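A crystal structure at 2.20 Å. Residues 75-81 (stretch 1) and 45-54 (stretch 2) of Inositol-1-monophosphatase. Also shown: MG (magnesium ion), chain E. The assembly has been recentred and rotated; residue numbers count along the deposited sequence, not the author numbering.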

ATOM      1  N   LEU A  75       4.944 -18.185 -27.881  1.00 40.70           N
ATOM      2  CA  LEU A  75       3.935 -17.135 -27.878  1.00 40.49           C
ATOM      3  C   LEU A  75       3.606 -16.524 -26.510  1.00 40.91           C
ATOM      4  O   LEU A  75       3.294 -17.239 -25.555  1.00 42.40           O
ATOM      5  CB  LEU A  75       2.642 -17.685 -28.493  1.00 37.92           C
ATOM      6  CG  LEU A  75       1.453 -16.728 -28.614  1.00 38.16           C
ATOM      7  CD1 LEU A  75       1.551 -15.949 -29.921  1.00 32.94           C
ATOM      8  CD2 LEU A  75       0.150 -17.516 -28.557  1.00 30.69           C
ATOM      9  N   TRP A  76       3.660 -15.196 -26.429  1.00 38.82           N
ATOM     10  CA  TRP A  76       3.331 -14.479 -25.199  1.00 35.36           C
ATOM     11  C   TRP A  76       1.875 -14.011 -25.294  1.00 36.09           C
ATOM     12  O   TRP A  76       1.505 -13.285 -26.220  1.00 34.25           O
ATOM     13  CB  TRP A  76       4.225 -13.248 -25.024  1.00 34.06           C
ATOM     14  CG  TRP A  76       5.701 -13.515 -24.905  1.00 36.79           C
ATOM     15  CD1 TRP A  76       6.568 -13.836 -25.914  1.00 34.14           C
ATOM     16  CD2 TRP A  76       6.498 -13.400 -23.715  1.00 39.32           C
ATOM     17  NE1 TRP A  76       7.855 -13.917 -25.429  1.00 32.36           N
ATOM     18  CE2 TRP A  76       7.841 -13.655 -24.084  1.00 35.21           C
ATOM     19  CE3 TRP A  76       6.208 -13.105 -22.371  1.00 37.00           C
ATOM     20  CZ2 TRP A  76       8.894 -13.621 -23.156  1.00 34.89           C
ATOM     21  CZ3 TRP A  76       7.263 -13.073 -21.449  1.00 33.35           C
ATOM     22  CH2 TRP A  76       8.587 -13.329 -21.850  1.00 31.19           C
ATOM     23  N   ILE A  77       1.039 -14.421 -24.349  1.00 36.49           N
ATOM     24  CA  ILE A  77      -0.353 -13.993 -24.386  1.00 36.90           C
ATOM     25  C   ILE A  77      -0.570 -12.855 -23.394  1.00 37.85           C
ATOM     26  O   ILE A  77      -0.314 -12.980 -22.192  1.00 38.03           O
ATOM     27  CB  ILE A  77      -1.303 -15.157 -24.102  1.00 32.67           C
ATOM     28  CG1 ILE A  77      -0.961 -16.326 -25.039  1.00 30.16           C
ATOM     29  CG2 ILE A  77      -2.729 -14.707 -24.329  1.00 26.56           C
ATOM     30  CD1 ILE A  77      -1.909 -17.494 -24.948  1.00 33.45           C
ATOM     31  N   ILE A  78      -1.064 -11.744 -23.922  1.00 37.41           N
ATOM     32  CA  ILE A  78      -1.246 -10.530 -23.145  1.00 33.66           C
ATOM     33  C   ILE A  78      -2.655  -9.996 -23.025  1.00 28.23           C
ATOM     34  O   ILE A  78      -3.389  -9.920 -24.000  1.00 28.18           O
ATOM     35  CB  ILE A  78      -0.392  -9.401 -23.770  1.00 31.58           C
ATOM     36  CG1 ILE A  78       1.072  -9.841 -23.813  1.00 34.28           C
ATOM     37  CG2 ILE A  78      -0.598  -8.086 -23.023  1.00 19.38           C
ATOM     38  CD1 ILE A  78       1.891  -9.085 -24.831  1.00 46.26           C
ATOM     39  N   ASP A  79      -3.030  -9.637 -21.811  1.00 31.85           N
ATOM     40  CA  ASP A  79      -4.310  -8.996 -21.601  1.00 34.36           C
ATOM     41  C   ASP A  79      -3.913  -7.686 -20.925  1.00 36.97           C
ATOM     42  O   ASP A  79      -3.597  -7.657 -19.732  1.00 37.54           O
ATOM     43  CB  ASP A  79      -5.249  -9.810 -20.712  1.00 27.05           C
ATOM     44  CG  ASP A  79      -6.664  -9.232 -20.698  1.00 22.74           C
ATOM     45  OD1 ASP A  79      -7.635  -9.973 -20.429  1.00 26.12           O
ATOM     46  OD2 ASP A  79      -6.803  -8.022 -20.961  1.00 24.13           O
ATOM     47  N   PRO A  80      -3.883  -6.588 -21.701  1.00 35.37           N
ATOM     48  CA  PRO A  80      -3.516  -5.276 -21.163  1.00 32.70           C
ATOM     49  C   PRO A  80      -4.342  -4.866 -19.934  1.00 31.03           C
ATOM     50  O   PRO A  80      -3.807  -4.284 -18.995  1.00 32.93           O
ATOM     51  CB  PRO A  80      -3.703  -4.345 -22.368  1.00 31.97           C
ATOM     52  CG  PRO A  80      -4.775  -5.043 -23.186  1.00 29.42           C
ATOM     53  CD  PRO A  80      -4.328  -6.476 -23.105  1.00 32.46           C
ATOM     54  N   ILE A  81      -5.639  -5.152 -19.940  1.00 27.34           N
ATOM     55  CA  ILE A  81      -6.477  -4.828 -18.787  1.00 29.69           C
ATOM     56  C   ILE A  81      -7.568  -5.858 -18.670  1.00 29.96           C
ATOM     57  O   ILE A  81      -8.530  -5.831 -19.432  1.00 32.60           O
ATOM     58  CB  ILE A  81      -7.179  -3.446 -18.884  1.00 22.78           C
ATOM     59  CG1 ILE A  81      -6.149  -2.316 -18.925  1.00 20.19           C
ATOM     60  CG2 ILE A  81      -8.089  -3.265 -17.676  1.00 21.49           C
ATOM     61  CD1 ILE A  81      -6.743  -0.930 -19.044  1.00 17.05           C
TER
HETATM   62 MG    MG E1758      -8.675  -6.939 -21.158  1.00 32.37          MG
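Stretch 2 45-54: AQRMIVDEIR

Residues 45-54 form a continuous piece of helix, held by backbone hydrogen bonds such as I53 N to I49 O (3.1 Å), and pack nearly antiparallel against the strand 75-79. The two axes cross at 162° and approach to 9.4 Å. The register runs accordingly in reverse: the CA atoms of W76 and I53 lie 8.3 Å apart at one end, and those of P80 and Q46 come within 4.9 Å at the other, where the chain turns a corner at P80.

Alternation along the strand directs the CA-to-CB bonds of W76 and I78 toward the helix and those of I77 and D79 away from it. The helix answers with A45, I49 and I53, spaced four residues apart and so placed along one face. I78, with chi1 m and chi2 t, extends its CD1 among three aliphatic side chains: 3.6 Å from I53 CD1 and 3.9 Å from both I49 CG2 and V50 CG2. I49 and I53 adopt the same m, t rotamer. The CA-to-CB bond of V50 points sideways, and with chi1 t it is CG2 that faces I78 CD1, while V50 CG1 stays 5.8 Å from I78 CD1. The ring of W76 (chi1 m, chi2 76°) presents a face to I53, whose CG2 sits 3.8 Å from the centroid of the five-membered ring and 7° off its normal, a CH-pi contact. At the corner, P80 CB meets A45 CB at 4.1 Å, and the proline ring also packs beside the extended side chain of Q46 (chi1 and chi2 both t).

No hydrogen bond links the two stretches; the contact buries 409 Å² in total and rests chiefly on apolar packing. D79, whose CA-to-CB bond points away from the helix and whose chi1 is t, instead places OD2 2.2 Å from the magnesium ion MG, which I81 O also binds at 2.1 Å. The helix thus covers the face of the strand that carries W76 and I78, while D79 contributes its carboxylate to the metal.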

ATOM      1  N   ALA A  45      -1.487   0.521 -22.685  1.00 24.37           N
ATOM      2  CA  ALA A  45      -0.896  -0.444 -21.776  1.00 24.37           C
ATOM      3  C   ALA A  45      -0.343  -1.608 -22.576  1.00 26.25           C
ATOM      4  O   ALA A  45       0.722  -2.144 -22.263  1.00 27.98           O
ATOM      5  CB  ALA A  45      -1.939  -0.940 -20.792  1.00 20.41           C
ATOM      6  N   GLN A  46      -1.072  -1.989 -23.618  1.00 26.66           N
ATOM      7  CA  GLN A  46      -0.655  -3.090 -24.465  1.00 25.53           C
ATOM      8  C   GLN A  46       0.575  -2.732 -25.273  1.00 30.48           C
ATOM      9  O   GLN A  46       1.437  -3.584 -25.507  1.00 27.40           O
ATOM     10  CB  GLN A  46      -1.770  -3.478 -25.418  1.00 29.88           C
ATOM     11  CG  GLN A  46      -1.509  -4.808 -26.092  1.00 35.64           C
ATOM     12  CD  GLN A  46      -2.587  -5.173 -27.074  1.00 39.96           C
ATOM     13  OE1 GLN A  46      -2.478  -4.873 -28.264  1.00 39.54           O
ATOM     14  NE2 GLN A  46      -3.653  -5.810 -26.583  1.00 33.31           N
ATOM     15  N   ARG A  47       0.651  -1.474 -25.713  1.00 33.41           N
ATOM     16  CA  ARG A  47       1.800  -1.014 -26.501  1.00 34.43           C
ATOM     17  C   ARG A  47       3.019  -1.065 -25.607  1.00 32.45           C
ATOM     18  O   ARG A  47       4.070  -1.592 -25.982  1.00 33.22           O
ATOM     19  CB  ARG A  47       1.619   0.427 -26.996  1.00 39.86           C
ATOM     20  CG  ARG A  47       0.505   0.629 -28.003  1.00 54.48           C
ATOM     21  CD  ARG A  47       0.610   2.007 -28.651  1.00 65.87           C
ATOM     22  NE  ARG A  47      -0.610   2.395 -29.362  1.00 74.44           N
ATOM     23  CZ  ARG A  47      -1.718   2.829 -28.766  1.00 78.42           C
ATOM     24  NH1 ARG A  47      -1.766   2.935 -27.444  1.00 78.66           N
ATOM     25  NH2 ARG A  47      -2.779   3.166 -29.490  1.00 82.54           N
ATOM     26  N   MET A  48       2.864  -0.505 -24.414  1.00 30.19           N
ATOM     27  CA  MET A  48       3.947  -0.483 -23.453  1.00 30.92           C
ATOM     28  C   MET A  48       4.516  -1.895 -23.269  1.00 32.43           C
ATOM     29  O   MET A  48       5.733  -2.098 -23.337  1.00 29.17           O
ATOM     30  CB  MET A  48       3.446   0.092 -22.124  1.00 26.01           C
ATOM     31  CG  MET A  48       4.569   0.451 -21.166  1.00 37.85           C
ATOM     32  SD  MET A  48       4.140   1.676 -19.902  1.00 44.26           S
ATOM     33  CE  MET A  48       4.742   3.203 -20.649  1.00 77.20           C
ATOM     34  N   ILE A  49       3.629  -2.871 -23.074  1.00 30.06           N
ATOM     35  CA  ILE A  49       4.050  -4.254 -22.870  1.00 31.41           C
ATOM     36  C   ILE A  49       4.651  -4.891 -24.131  1.00 30.40           C
ATOM     37  O   ILE A  49       5.801  -5.335 -24.127  1.00 29.46           O
ATOM     38  CB  ILE A  49       2.860  -5.136 -22.377  1.00 32.01           C
ATOM     39  CG1 ILE A  49       2.341  -4.634 -21.025  1.00 30.05           C
ATOM     40  CG2 ILE A  49       3.304  -6.593 -22.244  1.00 31.94           C
ATOM     41  CD1 ILE A  49       1.054  -5.328 -20.560  1.00 30.96           C
ATOM     42  N   VAL A  50       3.856  -4.931 -25.198  1.00 30.75           N
ATOM     43  CA  VAL A  50       4.261  -5.514 -26.474  1.00 28.36           C
ATOM     44  C   VAL A  50       5.603  -5.015 -26.968  1.00 29.29           C
ATOM     45  O   VAL A  50       6.374  -5.767 -27.558  1.00 28.65           O
ATOM     46  CB  VAL A  50       3.234  -5.207 -27.559  1.00 28.66           C
ATOM     47  CG1 VAL A  50       3.828  -5.521 -28.929  1.00 29.16           C
ATOM     48  CG2 VAL A  50       1.960  -6.012 -27.308  1.00 22.44           C
ATOM     49  N   ASP A  51       5.860  -3.734 -26.748  1.00 29.96           N
ATOM     50  CA  ASP A  51       7.110  -3.124 -27.163  1.00 30.28           C
ATOM     51  C   ASP A  51       8.316  -3.673 -26.415  1.00 31.49           C
ATOM     52  O   ASP A  51       9.385  -3.843 -27.006  1.00 34.55           O
ATOM     53  CB  ASP A  51       7.044  -1.617 -26.958  1.00 33.59           C
ATOM     54  CG  ASP A  51       6.271  -0.924 -28.040  1.00 39.53           C
ATOM     55  OD1 ASP A  51       5.608  -1.632 -28.830  1.00 41.61           O
ATOM     56  OD2 ASP A  51       6.324   0.326 -28.098  1.00 39.67           O
ATOM     57  N   GLU A  52       8.162  -3.931 -25.118  1.00 29.05           N
ATOM     58  CA  GLU A  52       9.278  -4.459 -24.336  1.00 30.97           C
ATOM     59  C   GLU A  52       9.553  -5.909 -24.686  1.00 31.21           C
ATOM     60  O   GLU A  52      10.712  -6.346 -24.705  1.00 30.84           O
ATOM     61  CB  GLU A  52       9.004  -4.339 -22.836  1.00 34.99           C
ATOM     62  CG  GLU A  52       9.368  -2.986 -22.249  1.00 41.04           C
ATOM     63  CD  GLU A  52      10.862  -2.754 -22.194  1.00 40.53           C
ATOM     64  OE1 GLU A  52      11.533  -3.319 -21.303  1.00 33.33           O
ATOM     65  OE2 GLU A  52      11.364  -2.006 -23.057  1.00 53.04           O
ATOM     66  N   ILE A  53       8.490  -6.660 -24.944  1.00 25.13           N
ATOM     67  CA  ILE A  53       8.652  -8.046 -25.313  1.00 24.95           C
ATOM     68  C   ILE A  53       9.337  -8.070 -26.676  1.00 30.46           C
ATOM     69  O   ILE A  53      10.371  -8.719 -26.849  1.00 29.69           O
ATOM     70  CB  ILE A  53       7.300  -8.760 -25.374  1.00 25.84           C
ATOM     71  CG1 ILE A  53       6.711  -8.866 -23.966  1.00 23.01           C
ATOM     72  CG2 ILE A  53       7.479 -10.136 -25.954  1.00 30.36           C
ATOM     73  CD1 ILE A  53       5.382  -9.574 -23.910  1.00 23.43           C
ATOM     74  N   ARG A  54       8.776  -7.332 -27.632  1.00 33.25           N
ATOM     75  CA  ARG A  54       9.339  -7.260 -28.984  1.00 38.00           C
ATOM     76  C   ARG A  54      10.815  -6.858 -28.953  1.00 39.91           C
ATOM     77  O   ARG A  54      11.598  -7.214 -29.841  1.00 41.32           O
ATOM     78  CB  ARG A  54       8.555  -6.253 -29.836  1.00 35.92           C
ATOM     79  CG  ARG A  54       7.152  -6.708 -30.248  1.00 38.44           C
ATOM     80  CD  ARG A  54       7.170  -7.507 -31.551  1.00 41.34           C
ATOM     81  NE  ARG A  54       5.865  -8.062 -31.926  1.00 43.58           N
ATOM     82  CZ  ARG A  54       4.782  -7.343 -32.218  1.00 46.58           C
ATOM     83  NH1 ARG A  54       4.820  -6.018 -32.181  1.00 48.83           N
ATOM     84  NH2 ARG A  54       3.657  -7.960 -32.557  1.00 47.97           N
TER
HETATM   85  O   HOH W   1     -10.025  -8.476 -20.640  1.00 24.47           O
HETATM   86  O   HOH W   2      -7.686  -5.138 -22.107  1.00 31.68           O
HETATM   87  O   HOH W   3     -10.379  -6.079 -21.490  1.00 21.70           O